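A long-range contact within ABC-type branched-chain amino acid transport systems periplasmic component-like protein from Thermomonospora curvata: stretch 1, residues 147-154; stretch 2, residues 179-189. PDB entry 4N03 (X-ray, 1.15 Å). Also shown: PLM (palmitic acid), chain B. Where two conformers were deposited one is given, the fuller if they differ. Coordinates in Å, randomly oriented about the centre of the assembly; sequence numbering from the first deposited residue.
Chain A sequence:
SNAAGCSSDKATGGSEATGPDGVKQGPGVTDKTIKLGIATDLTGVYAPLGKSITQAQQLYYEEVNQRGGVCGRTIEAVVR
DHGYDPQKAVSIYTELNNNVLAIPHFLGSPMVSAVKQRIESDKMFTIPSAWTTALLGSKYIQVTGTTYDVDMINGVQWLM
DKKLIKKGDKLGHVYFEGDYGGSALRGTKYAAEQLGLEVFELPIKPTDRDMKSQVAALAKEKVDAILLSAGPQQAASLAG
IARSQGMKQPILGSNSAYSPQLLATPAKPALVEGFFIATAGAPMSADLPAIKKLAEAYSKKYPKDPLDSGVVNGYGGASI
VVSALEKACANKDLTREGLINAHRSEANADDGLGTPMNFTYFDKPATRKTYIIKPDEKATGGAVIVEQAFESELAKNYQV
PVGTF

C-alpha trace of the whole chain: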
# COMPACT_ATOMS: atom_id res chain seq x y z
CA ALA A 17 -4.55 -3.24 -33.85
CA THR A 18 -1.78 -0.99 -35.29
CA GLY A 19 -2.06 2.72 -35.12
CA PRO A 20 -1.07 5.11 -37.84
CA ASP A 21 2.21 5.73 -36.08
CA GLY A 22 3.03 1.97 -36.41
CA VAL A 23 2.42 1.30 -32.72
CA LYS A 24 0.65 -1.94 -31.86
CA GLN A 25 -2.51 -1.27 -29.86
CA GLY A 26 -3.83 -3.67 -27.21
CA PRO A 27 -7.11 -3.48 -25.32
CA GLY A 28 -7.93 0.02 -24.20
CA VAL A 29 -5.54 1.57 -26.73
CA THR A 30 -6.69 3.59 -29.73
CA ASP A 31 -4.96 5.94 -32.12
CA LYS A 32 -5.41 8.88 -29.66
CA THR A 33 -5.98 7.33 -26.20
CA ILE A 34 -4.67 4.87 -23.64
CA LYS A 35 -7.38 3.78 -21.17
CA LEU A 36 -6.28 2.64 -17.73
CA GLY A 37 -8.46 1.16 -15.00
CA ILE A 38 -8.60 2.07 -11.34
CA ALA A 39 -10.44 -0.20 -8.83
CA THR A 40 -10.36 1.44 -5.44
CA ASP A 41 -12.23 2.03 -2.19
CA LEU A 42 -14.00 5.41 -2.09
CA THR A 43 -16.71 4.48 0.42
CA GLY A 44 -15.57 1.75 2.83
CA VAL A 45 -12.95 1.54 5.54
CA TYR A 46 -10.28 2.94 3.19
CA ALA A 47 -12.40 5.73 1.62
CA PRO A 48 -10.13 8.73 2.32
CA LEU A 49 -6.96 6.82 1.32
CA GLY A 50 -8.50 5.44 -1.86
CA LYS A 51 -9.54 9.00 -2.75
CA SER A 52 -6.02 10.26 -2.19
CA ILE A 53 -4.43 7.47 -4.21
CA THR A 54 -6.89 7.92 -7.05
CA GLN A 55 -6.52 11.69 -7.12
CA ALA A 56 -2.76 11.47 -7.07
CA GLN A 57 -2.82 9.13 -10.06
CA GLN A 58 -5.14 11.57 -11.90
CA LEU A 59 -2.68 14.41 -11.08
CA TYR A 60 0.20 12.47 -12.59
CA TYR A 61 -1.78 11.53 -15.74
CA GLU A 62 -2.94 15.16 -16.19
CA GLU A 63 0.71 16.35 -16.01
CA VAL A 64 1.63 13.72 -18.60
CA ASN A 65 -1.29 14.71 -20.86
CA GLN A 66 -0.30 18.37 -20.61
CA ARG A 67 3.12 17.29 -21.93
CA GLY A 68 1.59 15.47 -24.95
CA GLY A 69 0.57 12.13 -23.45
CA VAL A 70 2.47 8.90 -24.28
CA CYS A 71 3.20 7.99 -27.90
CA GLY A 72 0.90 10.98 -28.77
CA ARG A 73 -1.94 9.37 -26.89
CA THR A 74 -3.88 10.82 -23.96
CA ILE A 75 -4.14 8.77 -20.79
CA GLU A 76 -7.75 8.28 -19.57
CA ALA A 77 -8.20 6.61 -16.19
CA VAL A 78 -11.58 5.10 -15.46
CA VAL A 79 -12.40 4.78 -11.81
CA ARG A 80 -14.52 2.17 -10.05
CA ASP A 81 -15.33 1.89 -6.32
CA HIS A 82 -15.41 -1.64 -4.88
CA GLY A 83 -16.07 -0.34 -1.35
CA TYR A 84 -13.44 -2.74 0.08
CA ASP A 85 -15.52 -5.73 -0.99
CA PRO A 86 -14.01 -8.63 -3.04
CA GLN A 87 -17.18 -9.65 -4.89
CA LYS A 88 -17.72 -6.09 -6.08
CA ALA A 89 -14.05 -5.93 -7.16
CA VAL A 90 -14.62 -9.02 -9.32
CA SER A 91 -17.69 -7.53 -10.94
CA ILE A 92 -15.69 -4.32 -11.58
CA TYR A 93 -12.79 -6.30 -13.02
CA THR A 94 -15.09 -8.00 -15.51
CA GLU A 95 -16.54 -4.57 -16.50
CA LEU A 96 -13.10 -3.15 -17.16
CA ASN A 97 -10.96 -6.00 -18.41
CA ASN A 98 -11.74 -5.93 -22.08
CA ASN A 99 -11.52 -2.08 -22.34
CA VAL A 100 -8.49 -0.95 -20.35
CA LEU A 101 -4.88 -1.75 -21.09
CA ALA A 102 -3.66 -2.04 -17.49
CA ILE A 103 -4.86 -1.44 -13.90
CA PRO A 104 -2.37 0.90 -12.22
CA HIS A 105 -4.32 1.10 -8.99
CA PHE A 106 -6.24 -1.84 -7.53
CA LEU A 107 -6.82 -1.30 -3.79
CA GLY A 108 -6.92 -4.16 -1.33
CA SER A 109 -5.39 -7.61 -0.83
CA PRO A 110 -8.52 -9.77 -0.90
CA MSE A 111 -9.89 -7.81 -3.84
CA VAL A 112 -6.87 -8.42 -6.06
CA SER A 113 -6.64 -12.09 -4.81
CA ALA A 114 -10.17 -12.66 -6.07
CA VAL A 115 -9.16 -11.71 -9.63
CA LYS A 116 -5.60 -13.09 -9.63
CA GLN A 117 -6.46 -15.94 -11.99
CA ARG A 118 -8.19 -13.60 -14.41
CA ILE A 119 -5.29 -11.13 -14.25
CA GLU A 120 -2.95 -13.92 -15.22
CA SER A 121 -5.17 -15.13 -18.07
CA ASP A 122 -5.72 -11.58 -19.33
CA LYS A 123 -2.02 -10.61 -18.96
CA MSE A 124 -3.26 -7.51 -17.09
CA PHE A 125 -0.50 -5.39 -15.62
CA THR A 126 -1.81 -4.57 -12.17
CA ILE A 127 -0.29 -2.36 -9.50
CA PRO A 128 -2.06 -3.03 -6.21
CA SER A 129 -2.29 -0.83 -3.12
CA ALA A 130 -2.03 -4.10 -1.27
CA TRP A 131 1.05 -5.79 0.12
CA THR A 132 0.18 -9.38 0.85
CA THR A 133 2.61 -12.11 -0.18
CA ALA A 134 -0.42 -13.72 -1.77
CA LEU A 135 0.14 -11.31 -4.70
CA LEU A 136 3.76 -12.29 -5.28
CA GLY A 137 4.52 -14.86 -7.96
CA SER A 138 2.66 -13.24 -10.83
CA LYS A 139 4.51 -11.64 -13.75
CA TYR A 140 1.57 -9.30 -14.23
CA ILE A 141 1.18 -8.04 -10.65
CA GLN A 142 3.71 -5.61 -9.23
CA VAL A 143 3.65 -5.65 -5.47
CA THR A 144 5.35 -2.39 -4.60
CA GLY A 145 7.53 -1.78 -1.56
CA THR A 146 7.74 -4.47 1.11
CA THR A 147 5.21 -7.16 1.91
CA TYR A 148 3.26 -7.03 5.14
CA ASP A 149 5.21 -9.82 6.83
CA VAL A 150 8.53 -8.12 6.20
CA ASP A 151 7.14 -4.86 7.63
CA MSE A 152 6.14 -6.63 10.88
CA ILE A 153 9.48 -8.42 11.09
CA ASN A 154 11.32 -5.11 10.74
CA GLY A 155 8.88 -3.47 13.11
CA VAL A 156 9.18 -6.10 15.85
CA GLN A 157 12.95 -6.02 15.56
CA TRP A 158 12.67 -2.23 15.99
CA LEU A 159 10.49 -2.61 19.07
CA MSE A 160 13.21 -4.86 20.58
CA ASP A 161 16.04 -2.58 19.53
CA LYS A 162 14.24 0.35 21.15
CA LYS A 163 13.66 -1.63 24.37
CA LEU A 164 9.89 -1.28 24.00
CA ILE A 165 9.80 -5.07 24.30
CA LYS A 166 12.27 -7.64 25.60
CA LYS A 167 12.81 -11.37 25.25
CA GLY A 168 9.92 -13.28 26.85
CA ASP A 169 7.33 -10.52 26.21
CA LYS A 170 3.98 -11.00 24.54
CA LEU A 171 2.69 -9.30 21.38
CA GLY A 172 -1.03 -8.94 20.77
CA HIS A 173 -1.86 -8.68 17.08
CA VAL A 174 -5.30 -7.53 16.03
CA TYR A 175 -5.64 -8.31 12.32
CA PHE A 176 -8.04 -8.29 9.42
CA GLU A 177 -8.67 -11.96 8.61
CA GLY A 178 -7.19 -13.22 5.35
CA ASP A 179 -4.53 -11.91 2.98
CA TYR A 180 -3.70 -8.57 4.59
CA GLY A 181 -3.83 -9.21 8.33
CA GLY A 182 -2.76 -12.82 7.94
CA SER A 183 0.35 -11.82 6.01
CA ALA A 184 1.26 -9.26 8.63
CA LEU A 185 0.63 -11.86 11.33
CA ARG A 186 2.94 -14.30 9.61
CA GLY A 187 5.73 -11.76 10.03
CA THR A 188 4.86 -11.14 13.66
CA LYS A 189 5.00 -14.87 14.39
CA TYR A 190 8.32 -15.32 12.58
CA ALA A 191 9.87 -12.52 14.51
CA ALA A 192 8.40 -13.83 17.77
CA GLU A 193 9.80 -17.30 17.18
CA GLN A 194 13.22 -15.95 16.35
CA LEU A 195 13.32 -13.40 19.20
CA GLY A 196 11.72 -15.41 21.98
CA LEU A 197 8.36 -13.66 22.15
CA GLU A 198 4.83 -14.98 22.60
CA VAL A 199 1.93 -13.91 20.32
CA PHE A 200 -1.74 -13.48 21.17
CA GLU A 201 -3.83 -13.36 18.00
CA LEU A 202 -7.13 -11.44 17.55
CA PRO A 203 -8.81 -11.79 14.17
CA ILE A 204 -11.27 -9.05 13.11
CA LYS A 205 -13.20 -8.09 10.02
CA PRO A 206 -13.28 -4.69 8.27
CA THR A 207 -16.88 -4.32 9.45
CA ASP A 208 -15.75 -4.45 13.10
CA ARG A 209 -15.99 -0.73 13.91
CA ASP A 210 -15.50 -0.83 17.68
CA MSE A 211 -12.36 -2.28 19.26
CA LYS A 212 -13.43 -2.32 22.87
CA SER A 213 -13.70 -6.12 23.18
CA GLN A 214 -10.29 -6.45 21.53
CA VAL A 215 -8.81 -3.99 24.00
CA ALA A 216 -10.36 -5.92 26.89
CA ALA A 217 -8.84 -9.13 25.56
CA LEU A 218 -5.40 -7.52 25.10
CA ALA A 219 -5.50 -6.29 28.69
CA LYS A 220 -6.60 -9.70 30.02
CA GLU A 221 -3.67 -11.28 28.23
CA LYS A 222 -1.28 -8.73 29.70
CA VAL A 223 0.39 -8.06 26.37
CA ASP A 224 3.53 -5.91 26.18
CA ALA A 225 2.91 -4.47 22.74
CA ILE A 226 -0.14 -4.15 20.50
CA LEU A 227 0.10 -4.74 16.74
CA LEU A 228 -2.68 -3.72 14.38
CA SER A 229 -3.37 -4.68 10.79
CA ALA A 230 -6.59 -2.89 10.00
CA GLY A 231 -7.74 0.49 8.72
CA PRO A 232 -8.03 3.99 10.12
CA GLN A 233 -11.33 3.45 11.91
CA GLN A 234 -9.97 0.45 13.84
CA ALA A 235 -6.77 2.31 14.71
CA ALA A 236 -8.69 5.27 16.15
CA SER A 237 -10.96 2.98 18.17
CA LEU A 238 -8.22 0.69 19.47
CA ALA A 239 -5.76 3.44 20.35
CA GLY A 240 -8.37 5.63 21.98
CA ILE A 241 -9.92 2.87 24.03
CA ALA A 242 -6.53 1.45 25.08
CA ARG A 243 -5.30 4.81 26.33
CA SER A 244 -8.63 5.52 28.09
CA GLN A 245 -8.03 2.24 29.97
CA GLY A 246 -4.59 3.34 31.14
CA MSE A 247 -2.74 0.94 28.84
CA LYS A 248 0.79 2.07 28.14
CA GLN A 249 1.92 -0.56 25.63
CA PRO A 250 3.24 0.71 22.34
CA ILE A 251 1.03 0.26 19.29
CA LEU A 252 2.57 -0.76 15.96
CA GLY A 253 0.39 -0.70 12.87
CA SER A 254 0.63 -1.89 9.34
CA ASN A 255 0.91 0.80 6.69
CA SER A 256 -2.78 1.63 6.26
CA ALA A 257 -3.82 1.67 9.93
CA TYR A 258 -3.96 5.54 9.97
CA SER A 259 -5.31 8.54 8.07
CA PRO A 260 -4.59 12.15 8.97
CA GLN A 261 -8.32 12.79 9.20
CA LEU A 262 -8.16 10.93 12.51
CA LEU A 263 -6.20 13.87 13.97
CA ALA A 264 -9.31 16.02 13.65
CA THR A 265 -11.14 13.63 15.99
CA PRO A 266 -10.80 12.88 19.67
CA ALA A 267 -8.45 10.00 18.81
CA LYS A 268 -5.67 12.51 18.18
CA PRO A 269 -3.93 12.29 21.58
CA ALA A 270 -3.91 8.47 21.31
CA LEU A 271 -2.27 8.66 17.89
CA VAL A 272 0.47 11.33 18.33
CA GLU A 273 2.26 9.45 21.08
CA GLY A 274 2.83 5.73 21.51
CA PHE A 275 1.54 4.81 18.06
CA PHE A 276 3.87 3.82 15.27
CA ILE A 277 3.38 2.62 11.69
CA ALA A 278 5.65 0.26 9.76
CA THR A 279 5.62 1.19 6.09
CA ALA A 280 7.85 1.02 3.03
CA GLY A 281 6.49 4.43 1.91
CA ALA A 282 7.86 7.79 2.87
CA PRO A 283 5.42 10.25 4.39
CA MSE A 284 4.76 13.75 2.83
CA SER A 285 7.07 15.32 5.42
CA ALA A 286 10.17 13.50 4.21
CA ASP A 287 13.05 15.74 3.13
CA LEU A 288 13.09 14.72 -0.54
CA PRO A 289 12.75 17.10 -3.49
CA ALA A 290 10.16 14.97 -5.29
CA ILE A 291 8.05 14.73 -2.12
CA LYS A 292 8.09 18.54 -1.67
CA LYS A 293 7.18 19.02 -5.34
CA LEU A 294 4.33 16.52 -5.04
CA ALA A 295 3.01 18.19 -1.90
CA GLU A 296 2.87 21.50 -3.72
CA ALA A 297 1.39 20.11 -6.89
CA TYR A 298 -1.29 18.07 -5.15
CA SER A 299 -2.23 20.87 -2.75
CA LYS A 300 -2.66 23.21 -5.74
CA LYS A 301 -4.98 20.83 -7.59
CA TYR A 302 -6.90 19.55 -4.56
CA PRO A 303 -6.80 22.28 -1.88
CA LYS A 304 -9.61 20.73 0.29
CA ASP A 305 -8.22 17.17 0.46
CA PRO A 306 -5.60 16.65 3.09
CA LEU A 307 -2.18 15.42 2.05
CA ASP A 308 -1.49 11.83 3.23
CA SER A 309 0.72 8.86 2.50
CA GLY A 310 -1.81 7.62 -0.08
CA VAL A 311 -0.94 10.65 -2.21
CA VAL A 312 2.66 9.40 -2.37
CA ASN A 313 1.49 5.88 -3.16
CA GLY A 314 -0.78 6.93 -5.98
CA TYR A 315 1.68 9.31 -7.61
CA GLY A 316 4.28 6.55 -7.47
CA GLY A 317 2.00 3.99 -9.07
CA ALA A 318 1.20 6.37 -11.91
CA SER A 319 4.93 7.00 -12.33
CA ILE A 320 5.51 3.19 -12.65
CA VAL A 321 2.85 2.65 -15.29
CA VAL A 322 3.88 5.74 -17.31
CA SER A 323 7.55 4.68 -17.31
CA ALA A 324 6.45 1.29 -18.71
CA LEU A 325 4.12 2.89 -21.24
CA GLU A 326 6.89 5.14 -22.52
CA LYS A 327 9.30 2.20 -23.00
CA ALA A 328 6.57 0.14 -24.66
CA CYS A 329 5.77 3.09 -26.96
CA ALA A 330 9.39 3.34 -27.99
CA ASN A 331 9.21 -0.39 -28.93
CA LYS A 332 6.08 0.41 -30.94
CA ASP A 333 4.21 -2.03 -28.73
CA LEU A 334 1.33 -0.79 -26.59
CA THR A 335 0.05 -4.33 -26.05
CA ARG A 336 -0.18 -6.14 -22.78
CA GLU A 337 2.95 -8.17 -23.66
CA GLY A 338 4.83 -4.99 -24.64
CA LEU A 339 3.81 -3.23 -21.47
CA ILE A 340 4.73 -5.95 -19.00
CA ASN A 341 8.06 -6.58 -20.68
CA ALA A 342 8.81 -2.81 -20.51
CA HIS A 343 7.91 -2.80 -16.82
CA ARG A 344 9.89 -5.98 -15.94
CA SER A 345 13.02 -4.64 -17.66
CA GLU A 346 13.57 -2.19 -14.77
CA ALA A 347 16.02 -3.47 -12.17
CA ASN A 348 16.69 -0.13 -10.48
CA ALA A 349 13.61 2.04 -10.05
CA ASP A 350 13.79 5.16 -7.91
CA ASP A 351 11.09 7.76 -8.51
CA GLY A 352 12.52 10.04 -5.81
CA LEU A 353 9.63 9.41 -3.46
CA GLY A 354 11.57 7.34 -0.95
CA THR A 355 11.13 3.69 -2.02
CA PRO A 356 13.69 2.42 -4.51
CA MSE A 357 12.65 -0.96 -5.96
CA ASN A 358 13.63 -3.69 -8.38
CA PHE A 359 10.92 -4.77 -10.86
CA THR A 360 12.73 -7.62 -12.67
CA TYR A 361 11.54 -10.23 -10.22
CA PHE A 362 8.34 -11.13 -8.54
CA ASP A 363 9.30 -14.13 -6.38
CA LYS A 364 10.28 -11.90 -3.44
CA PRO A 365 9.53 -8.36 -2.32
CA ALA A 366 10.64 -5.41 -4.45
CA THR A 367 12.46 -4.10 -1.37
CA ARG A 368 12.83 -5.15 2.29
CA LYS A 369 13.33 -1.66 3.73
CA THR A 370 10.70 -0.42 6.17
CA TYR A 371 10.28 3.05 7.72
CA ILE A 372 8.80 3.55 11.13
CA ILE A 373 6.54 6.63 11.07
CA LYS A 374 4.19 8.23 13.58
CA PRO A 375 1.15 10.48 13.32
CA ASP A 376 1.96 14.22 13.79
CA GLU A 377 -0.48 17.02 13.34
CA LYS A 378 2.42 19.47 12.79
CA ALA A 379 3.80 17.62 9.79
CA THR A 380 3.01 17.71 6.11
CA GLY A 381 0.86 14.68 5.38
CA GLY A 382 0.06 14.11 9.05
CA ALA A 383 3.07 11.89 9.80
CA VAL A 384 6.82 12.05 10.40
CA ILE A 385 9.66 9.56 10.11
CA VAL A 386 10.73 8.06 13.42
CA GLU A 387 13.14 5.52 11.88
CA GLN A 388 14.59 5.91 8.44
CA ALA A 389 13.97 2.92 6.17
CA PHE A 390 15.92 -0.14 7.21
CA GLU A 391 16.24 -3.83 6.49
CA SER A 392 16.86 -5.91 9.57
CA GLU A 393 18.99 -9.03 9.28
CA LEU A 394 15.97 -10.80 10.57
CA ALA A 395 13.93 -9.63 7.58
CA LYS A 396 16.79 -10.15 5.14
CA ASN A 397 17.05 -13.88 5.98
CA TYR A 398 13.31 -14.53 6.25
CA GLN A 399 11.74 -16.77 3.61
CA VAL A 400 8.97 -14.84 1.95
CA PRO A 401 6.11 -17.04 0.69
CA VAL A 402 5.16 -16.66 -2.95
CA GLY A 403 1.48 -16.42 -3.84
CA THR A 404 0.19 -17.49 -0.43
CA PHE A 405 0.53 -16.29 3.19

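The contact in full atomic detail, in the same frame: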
# COMPACT_ATOMS: atom_id res chain seq x y z
N THR A 147 6.41 -6.45 1.53
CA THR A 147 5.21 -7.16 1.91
C THR A 147 4.94 -7.01 3.39
O THR A 147 5.82 -6.67 4.18
CB THR A 147 5.31 -8.62 1.47
OG1 THR A 147 6.55 -9.20 1.89
CG2 THR A 147 5.18 -8.72 -0.01
N TYR A 148 3.70 -7.31 3.79
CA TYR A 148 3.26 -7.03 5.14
C TYR A 148 4.04 -7.73 6.21
O TYR A 148 4.26 -7.25 7.31
CB TYR A 148 1.81 -7.39 5.31
CG TYR A 148 0.84 -6.48 4.61
CD1 TYR A 148 0.87 -5.08 4.77
CD2 TYR A 148 -0.10 -6.99 3.77
CE1 TYR A 148 -0.04 -4.26 4.14
CE2 TYR A 148 -1.03 -6.16 3.15
CZ TYR A 148 -1.00 -4.78 3.34
OH TYR A 148 -1.89 -3.91 2.75
N ASP A 149 4.40 -9.00 5.94
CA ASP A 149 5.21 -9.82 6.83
C ASP A 149 6.57 -9.19 7.11
O ASP A 149 6.96 -9.06 8.25
CB ASP A 149 5.32 -11.27 6.39
CG ASP A 149 5.70 -11.51 4.94
OD1 ASP A 149 5.95 -10.54 4.19
OD2 ASP A 149 5.71 -12.71 4.57
N VAL A 150 7.26 -8.79 6.04
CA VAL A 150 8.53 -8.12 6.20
C VAL A 150 8.39 -6.84 7.00
O VAL A 150 9.24 -6.57 7.85
CB VAL A 150 9.11 -7.82 4.79
CG1 VAL A 150 10.26 -6.79 4.81
CG2 VAL A 150 9.55 -9.13 4.14
N ASP A 151 7.33 -6.05 6.81
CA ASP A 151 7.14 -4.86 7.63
C ASP A 151 7.00 -5.21 9.12
O ASP A 151 7.56 -4.51 9.94
CB ASP A 151 5.92 -4.06 7.21
CG ASP A 151 6.13 -3.23 5.96
OD1 ASP A 151 7.27 -2.94 5.59
OD2 ASP A 151 5.06 -2.85 5.41
N MSE A 152 6.24 -6.25 9.48
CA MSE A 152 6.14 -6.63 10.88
C MSE A 152 7.44 -7.20 11.41
O MSE A 152 7.74 -6.99 12.56
CB MSE A 152 5.00 -7.62 11.10
CG MSE A 152 3.61 -7.01 10.92
SE MSE A 152 3.21 -5.69 12.28
CE MSE A 152 3.55 -4.13 11.35
N ILE A 153 8.20 -7.92 10.60
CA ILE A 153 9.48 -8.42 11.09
C ILE A 153 10.41 -7.26 11.44
O ILE A 153 10.99 -7.19 12.53
CB ILE A 153 10.11 -9.36 10.06
CG1 ILE A 153 9.27 -10.65 9.94
CG2 ILE A 153 11.52 -9.73 10.48
CD1 ILE A 153 9.58 -11.44 8.69
N ASN A 154 10.54 -6.33 10.49
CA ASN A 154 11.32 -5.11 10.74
C ASN A 154 10.78 -4.36 11.95
O ASN A 154 11.53 -3.92 12.80
CB ASN A 154 11.35 -4.22 9.50
CG ASN A 154 12.33 -4.69 8.45
OD1 ASN A 154 13.38 -5.25 8.75
ND2 ASN A 154 12.01 -4.44 7.19
N ASP A 179 -5.79 -12.26 3.64
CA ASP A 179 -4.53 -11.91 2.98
C ASP A 179 -3.74 -10.80 3.59
O ASP A 179 -2.50 -10.82 3.57
CB ASP A 179 -4.84 -11.36 1.52
CG ASP A 179 -5.00 -12.42 0.51
OD1 ASP A 179 -4.95 -13.64 0.84
OD2 ASP A 179 -5.21 -12.10 -0.64
N TYR A 180 -4.42 -9.74 4.05
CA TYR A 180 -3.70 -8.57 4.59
C TYR A 180 -3.27 -8.89 6.03
O TYR A 180 -2.07 -9.02 6.30
CB TYR A 180 -4.59 -7.32 4.50
CG TYR A 180 -4.24 -6.16 5.40
CD1 TYR A 180 -2.96 -5.88 5.82
CD2 TYR A 180 -5.24 -5.27 5.79
CE1 TYR A 180 -2.68 -4.78 6.63
CE2 TYR A 180 -4.96 -4.15 6.55
CZ TYR A 180 -3.71 -3.91 6.98
OH TYR A 180 -3.40 -2.80 7.75
N GLY A 181 -4.21 -9.01 6.95
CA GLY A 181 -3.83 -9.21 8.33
C GLY A 181 -3.06 -10.48 8.56
O GLY A 181 -2.18 -10.52 9.39
N GLY A 182 -3.43 -11.53 7.82
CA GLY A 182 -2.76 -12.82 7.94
C GLY A 182 -1.33 -12.77 7.48
O GLY A 182 -0.47 -13.45 8.04
N SER A 183 -1.03 -11.99 6.44
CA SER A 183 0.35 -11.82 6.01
C SER A 183 1.15 -11.07 7.05
O SER A 183 2.27 -11.43 7.39
CB SER A 183 0.39 -11.16 4.64
OG SER A 183 1.69 -10.88 4.20
N ALA A 184 0.59 -9.96 7.57
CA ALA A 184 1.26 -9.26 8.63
C ALA A 184 1.56 -10.21 9.80
O ALA A 184 2.64 -10.19 10.36
CB ALA A 184 0.42 -8.07 9.05
N LEU A 185 0.53 -10.92 10.21
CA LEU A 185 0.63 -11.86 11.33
C LEU A 185 1.72 -12.93 11.14
O LEU A 185 2.43 -13.25 12.07
CB LEU A 185 -0.72 -12.53 11.55
CG LEU A 185 -0.80 -13.53 12.69
CD1 LEU A 185 -0.63 -12.87 14.03
CD2 LEU A 185 -2.13 -14.24 12.63
N ARG A 186 1.86 -13.37 9.92
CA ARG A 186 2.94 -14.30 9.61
C ARG A 186 4.28 -13.73 9.99
O ARG A 186 5.17 -14.38 10.54
CB ARG A 186 2.90 -14.72 8.15
CG ARG A 186 3.92 -15.77 7.79
CD ARG A 186 3.93 -16.04 6.32
NE ARG A 186 4.92 -17.05 5.97
CZ ARG A 186 4.66 -18.22 5.46
NH1 ARG A 186 3.44 -18.60 5.16
NH2 ARG A 186 5.67 -18.96 5.15
N GLY A 187 4.50 -12.46 9.65
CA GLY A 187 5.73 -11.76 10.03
C GLY A 187 5.89 -11.62 11.53
O GLY A 187 6.96 -11.90 12.09
N THR A 188 4.83 -11.21 12.21
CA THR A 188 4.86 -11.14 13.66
C THR A 188 5.32 -12.47 14.27
O THR A 188 6.17 -12.48 15.18
CB THR A 188 3.48 -10.79 14.20
OG1 THR A 188 3.08 -9.54 13.63
CG2 THR A 188 3.46 -10.67 15.68
N LYS A 189 4.72 -13.56 13.81
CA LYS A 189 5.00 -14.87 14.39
C LYS A 189 6.40 -15.32 14.08
O LYS A 189 7.05 -15.98 14.93
CB LYS A 189 3.96 -15.85 13.93
CG LYS A 189 2.60 -15.51 14.53
CD LYS A 189 1.50 -16.28 13.90
CE LYS A 189 1.60 -17.73 14.31
NZ LYS A 189 0.34 -18.32 13.91
C1 PLM B . -5.11 -4.52 2.21
O1 PLM B . -3.99 -4.94 1.82
O2 PLM B . -6.20 -5.07 1.95
C2 PLM B . -5.17 -3.17 2.88
C3 PLM B . -5.15 -2.07 1.74
C4 PLM B . -4.99 -0.66 2.28
C5 PLM B . -5.03 0.37 1.20
C6 PLM B . -4.78 1.84 1.59
C7 PLM B . -3.30 2.18 1.45
C8 PLM B . -2.88 3.53 1.98
C9 PLM B . -1.50 3.99 1.56
CA PLM B . -0.35 3.58 2.52
CB PLM B . 1.02 3.86 1.78
CC PLM B . 1.93 2.60 1.79
CD PLM B . 2.99 2.59 0.70
CE PLM B . 3.89 1.36 0.63
CF PLM B . 4.43 1.16 -0.80
CG PLM B . 5.68 1.96 -1.12
O HOH W 1 2.97 -13.34 4.34

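This is a close helix-helix packing contact, held by van der Waals fit around a glycine and small side chains, with no direct hydrogen bond across it. The helix axes approach to 6.7 Å, their N-to-C directions 38° apart, and the two stretches together bury 457 Å². G187 sets the spacing: its CA lies 3.8 Å from the CA of D149 and 3.5 Å from D149 O, in a CA-H...O contact. A CB on G187 would point toward the other helix and sit 2.1 Å from D149 O, a clash, so the absent side chain is what permits this approach. I153 CG1 also packs 3.4 Å from G187 O.

One turn earlier, A184 offers a small methyl that touches two larger neighbours: its CB is 4.0 Å from Y148 CB and 3.8 Å from M152 CG. The selenomethionine starts toward the partner helix, but its end leads away.

D149 uses its p rotamer to serve its own helix start, OD1 accepting from T147 OG1 (2.7 Å) and V150 N (2.9 Å). Its OD2 reaches S183 OG indirectly, through a water 2.8 Å from each, the bond to OD2 being weak.

At the ligand end, Y148 and Y180 form an oblique aromatic pair, centroids 4.5 Å apart, and Y148 OH donates to O1 of the palmitic acid at 2.5 Å.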